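Local structure of tyrosine aminotransferase (4IX8) at residues A[236-250]-A[263-277]. The protein probably catalyses the pyridoxal-phosphate-dependent transfer of an amino group from L-tyrosine to 2-oxoglutarate. Numbering follows the deposited sequence. Where two conformers were deposited one is given.
Sequences IDFCQQHQIPLISDE and TSVADFDTNVPRLIL
Strands 246-249 and 274-277 lie side by side and parallel, pairing Leu-246 with Arg-274 through to Asp-249 with Leu-277. A ladder of five backbone hydrogen bonds runs from Leu-246 N on Pro-273 O (3.0 Å) to Glu-250 N on Leu-277 O (2.8 Å).

At the end of the ladder, Glu-250, whose amide makes the last rung, sends its carboxylate over to the turn that starts at Ser-264. Its extended chain presents both syn lone pairs to that turn: OE1 takes the hydroxyl of Ser-264 (OG to OE1, 2.6 Å) and OE2 the backbone amide of Val-265 (N to OE2, 2.9 Å). Ser-248 OG adds a third bond from the anti side of OE2, its donor 23° out of the carboxylate plane, and a water links OE2 to Thr-263 O. The four donors round the two oxygens of this buried acid would probably favour the ionised form.

Arg-274 ties together the loop leading to its own strand. Bends at chi2 and chi3 swing its guanidinium back so that, nearly in its own plane, NE donates to Val-272 O and NH1 to Val-265 O (2.7 Å), while Thr-270 CG2 sits over one face.

Apolar contacts fill in on the helix side. Ile-236, with CG1 anti to its carbonyl carbon (chi1 -71°), lays CD1 over a face of the Phe-268 ring in a CH-pi contact, 3.9 Å from the centroid. Val-272 turns CG1 to Cys-239 CB and CG2 to the CB and OE1 of Gln-240, and Leu-246 CD2 meets Val-265 CG1 at 3.8 Å.

On the other sheet face, Ile-247, Leu-275 and Leu-277 pack against helix 145-157. Asp-249, bonded to Tyr-174, ends its strand near the pyridine nitrogen of the lysine-bound cofactor, as expected of the large-domain sheet in fold-type I aminotransferases.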
ATOM      1  N   ILE A 236     -28.556   2.530  -8.542  1.00 34.18           N
ATOM      2  CA  ILE A 236     -28.489   1.174  -9.043  1.00 29.80           C
ATOM      3  C   ILE A 236     -29.264   1.064 -10.343  1.00 33.91           C
ATOM      4  O   ILE A 236     -28.736   0.529 -11.303  1.00 38.82           O
ATOM      5  CB  ILE A 236     -29.025   0.197  -7.999  1.00 34.77           C
ATOM      6  CG1 ILE A 236     -28.018   0.141  -6.863  1.00 32.57           C
ATOM      7  CG2 ILE A 236     -29.220  -1.220  -8.568  1.00 36.06           C
ATOM      8  CD1 ILE A 236     -28.477  -0.671  -5.661  1.00 33.69           C
ATOM      9  N   ASP A 237     -30.452   1.654 -10.425  1.00 36.62           N
ATOM     10  CA  ASP A 237     -31.208   1.589 -11.670  1.00 34.04           C
ATOM     11  C   ASP A 237     -30.424   2.240 -12.791  1.00 38.01           C
ATOM     12  O   ASP A 237     -30.406   1.745 -13.909  1.00 36.74           O
ATOM     13  CB  ASP A 237     -32.576   2.274 -11.561  1.00 32.94           C
ATOM     14  CG  ASP A 237     -33.530   1.506 -10.696  1.00 40.70           C
ATOM     15  OD1 ASP A 237     -33.253   0.311 -10.464  1.00 47.06           O
ATOM     16  OD2 ASP A 237     -34.574   2.061 -10.290  1.00 48.53           O
ATOM     17  N   PHE A 238     -29.760   3.341 -12.484  1.00 32.20           N
ATOM     18  CA  PHE A 238     -28.926   4.006 -13.468  1.00 32.26           C
ATOM     19  C   PHE A 238     -27.839   3.085 -14.034  1.00 29.20           C
ATOM     20  O   PHE A 238     -27.584   3.062 -15.227  1.00 36.19           O
ATOM     21  CB  PHE A 238     -28.309   5.241 -12.840  1.00 33.66           C
ATOM     22  CG  PHE A 238     -27.402   5.987 -13.748  1.00 34.20           C
ATOM     23  CD1 PHE A 238     -26.072   5.647 -13.839  1.00 30.83           C
ATOM     24  CD2 PHE A 238     -27.878   7.043 -14.505  1.00 30.09           C
ATOM     25  CE1 PHE A 238     -25.223   6.350 -14.660  1.00 26.13           C
ATOM     26  CE2 PHE A 238     -27.036   7.749 -15.331  1.00 29.03           C
ATOM     27  CZ  PHE A 238     -25.704   7.396 -15.409  1.00 26.75           C
ATOM     28  N   CYS A 239     -27.202   2.334 -13.151  1.00 30.89           N
ATOM     29  CA  CYS A 239     -26.121   1.423 -13.527  1.00 27.19           C
ATOM     30  C   CYS A 239     -26.667   0.257 -14.339  1.00 29.32           C
ATOM     31  O   CYS A 239     -26.005  -0.267 -15.226  1.00 31.94           O
ATOM     32  CB  CYS A 239     -25.390   0.941 -12.265  1.00 26.43           C
ATOM     33  SG  CYS A 239     -24.350   2.260 -11.565  1.00 30.80           S
ATOM     34  N   GLN A 240     -27.905  -0.125 -14.066  1.00 37.53           N
ATOM     35  CA  GLN A 240     -28.546  -1.165 -14.842  1.00 33.03           C
ATOM     36  C   GLN A 240     -28.852  -0.709 -16.284  1.00 36.28           C
ATOM     37  O   GLN A 240     -28.555  -1.405 -17.237  1.00 35.68           O
ATOM     38  CB  GLN A 240     -29.815  -1.594 -14.138  1.00 33.09           C
ATOM     39  CG  GLN A 240     -30.634  -2.660 -14.871  1.00 41.14           C
ATOM     40  CD  GLN A 240     -29.877  -3.967 -15.087  1.00 52.50           C
ATOM     41  OE1 GLN A 240     -29.286  -4.519 -14.166  1.00 66.08           O
ATOM     42  NE2 GLN A 240     -29.894  -4.466 -16.312  1.00 57.88           N
ATOM     43  N   GLN A 241     -29.448   0.456 -16.421  1.00 29.92           N
ATOM     44  CA  GLN A 241     -29.791   1.025 -17.700  1.00 30.30           C
ATOM     45  C   GLN A 241     -28.535   1.171 -18.546  1.00 29.22           C
ATOM     46  O   GLN A 241     -28.539   0.865 -19.732  1.00 44.92           O
ATOM     47  CB  GLN A 241     -30.492   2.384 -17.508  1.00 32.12           C
ATOM     48  N   HIS A 242     -27.446   1.625 -17.943  1.00 30.73           N
ATOM     49  CA  HIS A 242     -26.236   1.872 -18.710  1.00 27.20           C
ATOM     50  C   HIS A 242     -25.249   0.697 -18.714  1.00 30.46           C
ATOM     51  O   HIS A 242     -24.216   0.757 -19.375  1.00 30.41           O
ATOM     52  CB  HIS A 242     -25.583   3.130 -18.180  1.00 26.53           C
ATOM     53  CG  HIS A 242     -26.416   4.338 -18.406  1.00 27.25           C
ATOM     54  ND1 HIS A 242     -26.437   4.998 -19.616  1.00 36.36           N
ATOM     55  CD2 HIS A 242     -27.320   4.967 -17.619  1.00 34.84           C
ATOM     56  CE1 HIS A 242     -27.298   6.000 -19.555  1.00 35.59           C
ATOM     57  NE2 HIS A 242     -27.848   6.001 -18.356  1.00 38.16           N
ATOM     58  N   GLN A 243     -25.568  -0.366 -17.975  1.00 30.98           N
ATOM     59  CA  GLN A 243     -24.762  -1.590 -17.967  0.59 30.41           C
ATOM     60  C   GLN A 243     -23.302  -1.346 -17.608  1.00 29.83           C
ATOM     61  O   GLN A 243     -22.378  -1.846 -18.283  1.00 30.45           O
ATOM     62  CB  GLN A 243     -24.866  -2.305 -19.318  0.59 32.98           C
ATOM     63  CG  GLN A 243     -26.220  -3.002 -19.527  0.59 39.25           C
ATOM     64  CD  GLN A 243     -26.321  -3.661 -20.890  0.59 44.08           C
ATOM     65  OE1 GLN A 243     -25.508  -4.510 -21.231  0.59 46.56           O
ATOM     66  NE2 GLN A 243     -27.303  -3.255 -21.688  0.59 42.52           N
ATOM     67  N   ILE A 244     -23.102  -0.611 -16.515  1.00 31.53           N
ATOM     68  CA  ILE A 244     -21.791  -0.442 -15.930  1.00 24.13           C
ATOM     69  C   ILE A 244     -21.872  -0.838 -14.474  1.00 34.45           C
ATOM     70  O   ILE A 244     -22.910  -0.625 -13.843  1.00 27.06           O
ATOM     71  CB  ILE A 244     -21.317   1.001 -16.053  1.00 26.27           C
ATOM     72  CG1 ILE A 244     -22.404   1.959 -15.545  1.00 28.40           C
ATOM     73  CG2 ILE A 244     -20.978   1.321 -17.515  1.00 23.58           C
ATOM     74  CD1 ILE A 244     -21.980   3.427 -15.557  1.00 25.34           C
ATOM     75  N   PRO A 245     -20.778  -1.387 -13.922  1.00 23.73           N
ATOM     76  CA  PRO A 245     -20.705  -1.777 -12.513  1.00 23.85           C
ATOM     77  C   PRO A 245     -20.685  -0.571 -11.586  1.00 28.65           C
ATOM     78  O   PRO A 245     -20.286   0.510 -12.002  1.00 23.98           O
ATOM     79  CB  PRO A 245     -19.383  -2.527 -12.424  1.00 23.45           C
ATOM     80  CG  PRO A 245     -18.564  -1.925 -13.517  1.00 23.80           C
ATOM     81  CD  PRO A 245     -19.538  -1.697 -14.636  1.00 26.53           C
ATOM     82  N   LEU A 246     -21.140  -0.776 -10.358  1.00 24.21           N
ATOM     83  CA  LEU A 246     -21.204   0.260  -9.361  1.00 23.98           C
ATOM     84  C   LEU A 246     -20.171   0.039  -8.287  1.00 23.70           C
ATOM     85  O   LEU A 246     -20.165  -1.018  -7.635  1.00 26.35           O
ATOM     86  CB  LEU A 246     -22.605   0.281  -8.752  1.00 25.39           C
ATOM     87  CG  LEU A 246     -22.891   1.251  -7.604  1.00 25.17           C
ATOM     88  CD1 LEU A 246     -22.652   2.688  -8.019  1.00 32.78           C
ATOM     89  CD2 LEU A 246     -24.360   1.107  -7.103  1.00 28.10           C
ATOM     90  N   ILE A 247     -19.302   1.035  -8.086  1.00 23.59           N
ATOM     91  CA  ILE A 247     -18.302   1.000  -7.019  1.00 22.99           C
ATOM     92  C   ILE A 247     -18.747   1.969  -5.918  1.00 23.36           C
ATOM     93  O   ILE A 247     -18.960   3.135  -6.184  1.00 26.34           O
ATOM     94  CB  ILE A 247     -16.907   1.411  -7.520  1.00 22.31           C
ATOM     95  CG1 ILE A 247     -16.482   0.522  -8.688  1.00 26.21           C
ATOM     96  CG2 ILE A 247     -15.904   1.392  -6.390  1.00 22.31           C
ATOM     97  CD1 ILE A 247     -15.219   0.957  -9.361  1.00 24.92           C
ATOM     98  N   SER A 248     -18.879   1.477  -4.694  1.00 23.88           N
ATOM     99  CA  SER A 248     -19.428   2.255  -3.603  1.00 27.96           C
ATOM    100  C   SER A 248     -18.480   2.270  -2.449  1.00 25.43           C
ATOM    101  O   SER A 248     -18.228   1.228  -1.840  1.00 32.23           O
ATOM    102  CB  SER A 248     -20.752   1.670  -3.161  1.00 30.19           C
ATOM    103  OG  SER A 248     -21.346   2.441  -2.153  1.00 31.78           O
ATOM    104  N   ASP A 249     -17.962   3.456  -2.141  1.00 30.88           N
ATOM    105  CA  ASP A 249     -17.062   3.645  -1.006  1.00 28.10           C
ATOM    106  C   ASP A 249     -17.884   3.847   0.268  1.00 25.52           C
ATOM    107  O   ASP A 249     -18.402   4.921   0.510  1.00 25.92           O
ATOM    108  CB  ASP A 249     -16.149   4.825  -1.256  1.00 28.60           C
ATOM    109  CG  ASP A 249     -15.017   4.913  -0.253  1.00 34.11           C
ATOM    110  OD1 ASP A 249     -15.217   4.480   0.912  1.00 25.57           O
ATOM    111  OD2 ASP A 249     -13.948   5.458  -0.629  1.00 26.98           O
ATOM    112  N   GLU A 250     -18.002   2.782   1.053  1.00 29.64           N
ATOM    113  CA  GLU A 250     -18.881   2.751   2.202  1.00 33.21           C
ATOM    114  C   GLU A 250     -18.050   2.643   3.469  1.00 29.81           C
ATOM    115  O   GLU A 250     -18.416   2.005   4.468  1.00 29.16           O
ATOM    116  CB  GLU A 250     -19.884   1.596   2.024  1.00 34.25           C
ATOM    117  CG  GLU A 250     -20.787   1.866   0.783  1.00 36.23           C
ATOM    118  CD  GLU A 250     -21.913   0.850   0.593  1.00 36.01           C
ATOM    119  OE1 GLU A 250     -22.023  -0.094   1.407  1.00 28.76           O
ATOM    120  OE2 GLU A 250     -22.715   1.051  -0.353  1.00 37.30           O
ATOM    121  N   THR A 263     -27.814   2.944   4.129  1.00 39.22           N
ATOM    122  CA  THR A 263     -28.235   2.026   3.067  1.00 42.52           C
ATOM    123  C   THR A 263     -27.031   1.608   2.234  1.00 38.19           C
ATOM    124  O   THR A 263     -26.541   2.379   1.399  1.00 36.93           O
ATOM    125  CB  THR A 263     -29.295   2.681   2.119  1.00 37.49           C
ATOM    126  OG1 THR A 263     -30.430   3.152   2.869  1.00 39.38           O
ATOM    127  CG2 THR A 263     -29.796   1.686   1.115  1.00 39.26           C
ATOM    128  N   SER A 264     -26.593   0.360   2.406  1.00 42.11           N
ATOM    129  CA  SER A 264     -25.479  -0.181   1.625  1.00 31.34           C
ATOM    130  C   SER A 264     -25.971  -0.650   0.259  1.00 33.26           C
ATOM    131  O   SER A 264     -27.098  -1.098   0.137  1.00 37.75           O
ATOM    132  CB  SER A 264     -24.824  -1.349   2.382  1.00 34.41           C
ATOM    133  OG  SER A 264     -23.800  -1.993   1.605  1.00 30.70           O
ATOM    134  N   VAL A 265     -25.146  -0.541  -0.778  1.00 34.97           N
ATOM    135  CA  VAL A 265     -25.565  -1.011  -2.101  1.00 32.87           C
ATOM    136  C   VAL A 265     -25.756  -2.512  -2.053  1.00 35.25           C
ATOM    137  O   VAL A 265     -26.339  -3.112  -2.959  1.00 41.37           O
ATOM    138  CB  VAL A 265     -24.564  -0.609  -3.233  1.00 29.22           C
ATOM    139  CG1 VAL A 265     -24.493   0.886  -3.346  1.00 31.31           C
ATOM    140  CG2 VAL A 265     -23.190  -1.194  -3.003  1.00 27.54           C
ATOM    141  N   ALA A 266     -25.276  -3.128  -0.983  1.00 35.83           N
ATOM    142  CA  ALA A 266     -25.496  -4.548  -0.742  1.00 33.92           C
ATOM    143  C   ALA A 266     -26.957  -4.908  -0.453  1.00 40.27           C
ATOM    144  O   ALA A 266     -27.365  -6.064  -0.683  1.00 41.66           O
ATOM    145  CB  ALA A 266     -24.652  -5.002   0.413  1.00 36.93           C
ATOM    146  N   ASP A 267     -27.724  -3.956   0.090  1.00 33.93           N
ATOM    147  CA  ASP A 267     -29.071  -4.251   0.624  1.00 42.28           C
ATOM    148  C   ASP A 267     -30.165  -4.149  -0.425  1.00 42.40           C
ATOM    149  O   ASP A 267     -31.208  -3.544  -0.189  1.00 42.78           O
ATOM    150  CB  ASP A 267     -29.390  -3.282   1.772  1.00 48.69           C
ATOM    151  CG  ASP A 267     -30.592  -3.696   2.581  1.00 50.38           C
ATOM    152  OD1 ASP A 267     -30.874  -4.907   2.642  1.00 45.81           O
ATOM    153  OD2 ASP A 267     -31.263  -2.792   3.139  1.00 54.77           O
ATOM    154  N   PHE A 268     -29.948  -4.789  -1.568  1.00 44.49           N
ATOM    155  CA  PHE A 268     -30.882  -4.713  -2.686  1.00 40.45           C
ATOM    156  C   PHE A 268     -30.933  -6.013  -3.426  1.00 42.44           C
ATOM    157  O   PHE A 268     -29.976  -6.779  -3.442  1.00 38.06           O
ATOM    158  CB  PHE A 268     -30.481  -3.610  -3.663  1.00 34.60           C
ATOM    159  CG  PHE A 268     -30.712  -2.222  -3.140  1.00 42.57           C
ATOM    160  CD1 PHE A 268     -31.928  -1.575  -3.367  1.00 40.10           C
ATOM    161  CD2 PHE A 268     -29.726  -1.561  -2.419  1.00 33.45           C
ATOM    162  CE1 PHE A 268     -32.157  -0.292  -2.885  1.00 40.76           C
ATOM    163  CE2 PHE A 268     -29.939  -0.273  -1.938  1.00 36.05           C
ATOM    164  CZ  PHE A 268     -31.163   0.359  -2.166  1.00 41.05           C
ATOM    165  N   ASP A 269     -32.067  -6.236  -4.060  1.00 47.36           N
ATOM    166  CA  ASP A 269     -32.243  -7.402  -4.891  1.00 51.44           C
ATOM    167  C   ASP A 269     -32.017  -6.962  -6.317  1.00 43.71           C
ATOM    168  O   ASP A 269     -32.900  -6.389  -6.942  1.00 49.96           O
ATOM    169  CB  ASP A 269     -33.629  -7.986  -4.699  1.00 54.08           C
ATOM    170  CG  ASP A 269     -33.896  -8.310  -3.270  1.00 56.51           C
ATOM    171  OD1 ASP A 269     -33.171  -9.184  -2.741  1.00 64.66           O
ATOM    172  OD2 ASP A 269     -34.813  -7.696  -2.682  1.00 49.57           O
ATOM    173  N   THR A 270     -30.801  -7.182  -6.798  1.00 38.83           N
ATOM    174  CA  THR A 270     -30.409  -6.734  -8.117  1.00 38.05           C
ATOM    175  C   THR A 270     -29.260  -7.553  -8.643  1.00 39.56           C
ATOM    176  O   THR A 270     -28.436  -8.031  -7.863  1.00 43.91           O
ATOM    177  CB  THR A 270     -29.987  -5.275  -8.096  1.00 38.61           C
ATOM    178  OG1 THR A 270     -29.596  -4.883  -9.414  1.00 38.23           O
ATOM    179  CG2 THR A 270     -28.820  -5.058  -7.158  1.00 37.58           C
ATOM    180  N   ASN A 271     -29.163  -7.662  -9.962  1.00 38.49           N
ATOM    181  CA  ASN A 271     -28.029  -8.353 -10.574  1.00 42.93           C
ATOM    182  C   ASN A 271     -26.972  -7.378 -11.081  1.00 39.13           C
ATOM    183  O   ASN A 271     -25.989  -7.782 -11.698  1.00 35.90           O
ATOM    184  CB  ASN A 271     -28.508  -9.252 -11.705  1.00 46.86           C
ATOM    185  CG  ASN A 271     -29.524 -10.242 -11.232  1.00 54.99           C
ATOM    186  OD1 ASN A 271     -29.356 -10.867 -10.182  1.00 51.73           O
ATOM    187  ND2 ASN A 271     -30.623 -10.337 -11.953  1.00 61.86           N
ATOM    188  N   VAL A 272     -27.170  -6.093 -10.826  1.00 38.62           N
ATOM    189  CA  VAL A 272     -26.129  -5.118 -11.115  1.00 35.42           C
ATOM    190  C   VAL A 272     -24.896  -5.469 -10.300  1.00 31.24           C
ATOM    191  O   VAL A 272     -24.998  -5.689  -9.104  1.00 37.49           O
ATOM    192  CB  VAL A 272     -26.573  -3.721 -10.781  1.00 36.18           C
ATOM    193  CG1 VAL A 272     -25.416  -2.724 -10.932  1.00 33.83           C
ATOM    194  CG2 VAL A 272     -27.720  -3.353 -11.672  1.00 36.13           C
ATOM    195  N   PRO A 273     -23.742  -5.619 -10.950  1.00 35.15           N
ATOM    196  CA  PRO A 273     -22.546  -5.926 -10.157  1.00 38.07           C
ATOM    197  C   PRO A 273     -22.115  -4.718  -9.303  1.00 29.10           C
ATOM    198  O   PRO A 273     -22.032  -3.631  -9.844  1.00 30.59           O
ATOM    199  CB  PRO A 273     -21.482  -6.220 -11.214  1.00 32.71           C
ATOM    200  CG  PRO A 273     -22.187  -6.263 -12.511  1.00 34.94           C
ATOM    201  CD  PRO A 273     -23.421  -5.468 -12.377  1.00 36.06           C
ATOM    202  N   ARG A 274     -21.802  -4.925  -8.037  1.00 28.93           N
ATOM    203  CA  ARG A 274     -21.411  -3.854  -7.123  1.00 30.95           C
ATOM    204  C   ARG A 274     -20.129  -4.204  -6.413  1.00 29.58           C
ATOM    205  O   ARG A 274     -20.011  -5.297  -5.878  1.00 30.62           O
ATOM    206  CB  ARG A 274     -22.488  -3.631  -6.080  1.00 31.60           C
ATOM    207  CG  ARG A 274     -23.717  -2.968  -6.592  1.00 34.89           C
ATOM    208  CD  ARG A 274     -24.951  -3.493  -5.901  1.00 34.29           C
ATOM    209  NE  ARG A 274     -25.293  -4.853  -6.334  1.00 31.65           N
ATOM    210  CZ  ARG A 274     -25.934  -5.748  -5.578  1.00 40.69           C
ATOM    211  NH1 ARG A 274     -26.291  -5.465  -4.330  1.00 43.56           N
ATOM    212  NH2 ARG A 274     -26.210  -6.939  -6.057  1.00 41.23           N
ATOM    213  N   LEU A 275     -19.199  -3.260  -6.337  1.00 27.38           N
ATOM    214  CA  LEU A 275     -17.976  -3.468  -5.547  1.00 24.63           C
ATOM    215  C   LEU A 275     -17.961  -2.466  -4.374  1.00 26.37           C
ATOM    216  O   LEU A 275     -17.890  -1.253  -4.548  1.00 27.16           O
ATOM    217  CB  LEU A 275     -16.730  -3.312  -6.418  1.00 23.80           C
ATOM    218  CG  LEU A 275     -15.387  -3.633  -5.777  1.00 24.23           C
ATOM    219  CD1 LEU A 275     -15.215  -5.123  -5.619  1.00 24.80           C
ATOM    220  CD2 LEU A 275     -14.201  -2.985  -6.539  1.00 31.02           C
ATOM    221  N   ILE A 276     -18.053  -2.995  -3.176  1.00 27.03           N
ATOM    222  CA  ILE A 276     -18.125  -2.195  -1.969  1.00 25.63           C
ATOM    223  C   ILE A 276     -16.748  -2.085  -1.366  1.00 26.66           C
ATOM    224  O   ILE A 276     -16.095  -3.095  -1.168  1.00 33.64           O
ATOM    225  CB  ILE A 276     -19.061  -2.825  -0.983  1.00 26.92           C
ATOM    226  CG1 ILE A 276     -20.442  -2.923  -1.610  1.00 34.89           C
ATOM    227  CG2 ILE A 276     -19.108  -2.029   0.292  1.00 37.23           C
ATOM    228  CD1 ILE A 276     -21.417  -3.627  -0.788  1.00 35.30           C
ATOM    229  N   LEU A 277     -16.315  -0.859  -1.080  1.00 30.04           N
ATOM    230  CA  LEU A 277     -15.028  -0.593  -0.420  1.00 24.89           C
ATOM    231  C   LEU A 277     -15.353  -0.159   0.997  1.00 30.11           C
ATOM    232  O   LEU A 277     -16.259   0.634   1.201  1.00 34.67           O
ATOM    233  CB  LEU A 277     -14.231   0.485  -1.156  1.00 24.56           C
ATOM    234  CG  LEU A 277     -14.239   0.326  -2.688  1.00 27.79           C
ATOM    235  CD1 LEU A 277     -13.361   1.355  -3.351  1.00 28.33           C
ATOM    236  CD2 LEU A 277     -13.779  -1.081  -3.082  1.00 28.21           C
TER
HETATM  237  O   HOH W   1     -24.517   3.183  -0.079  1.00 25.74           O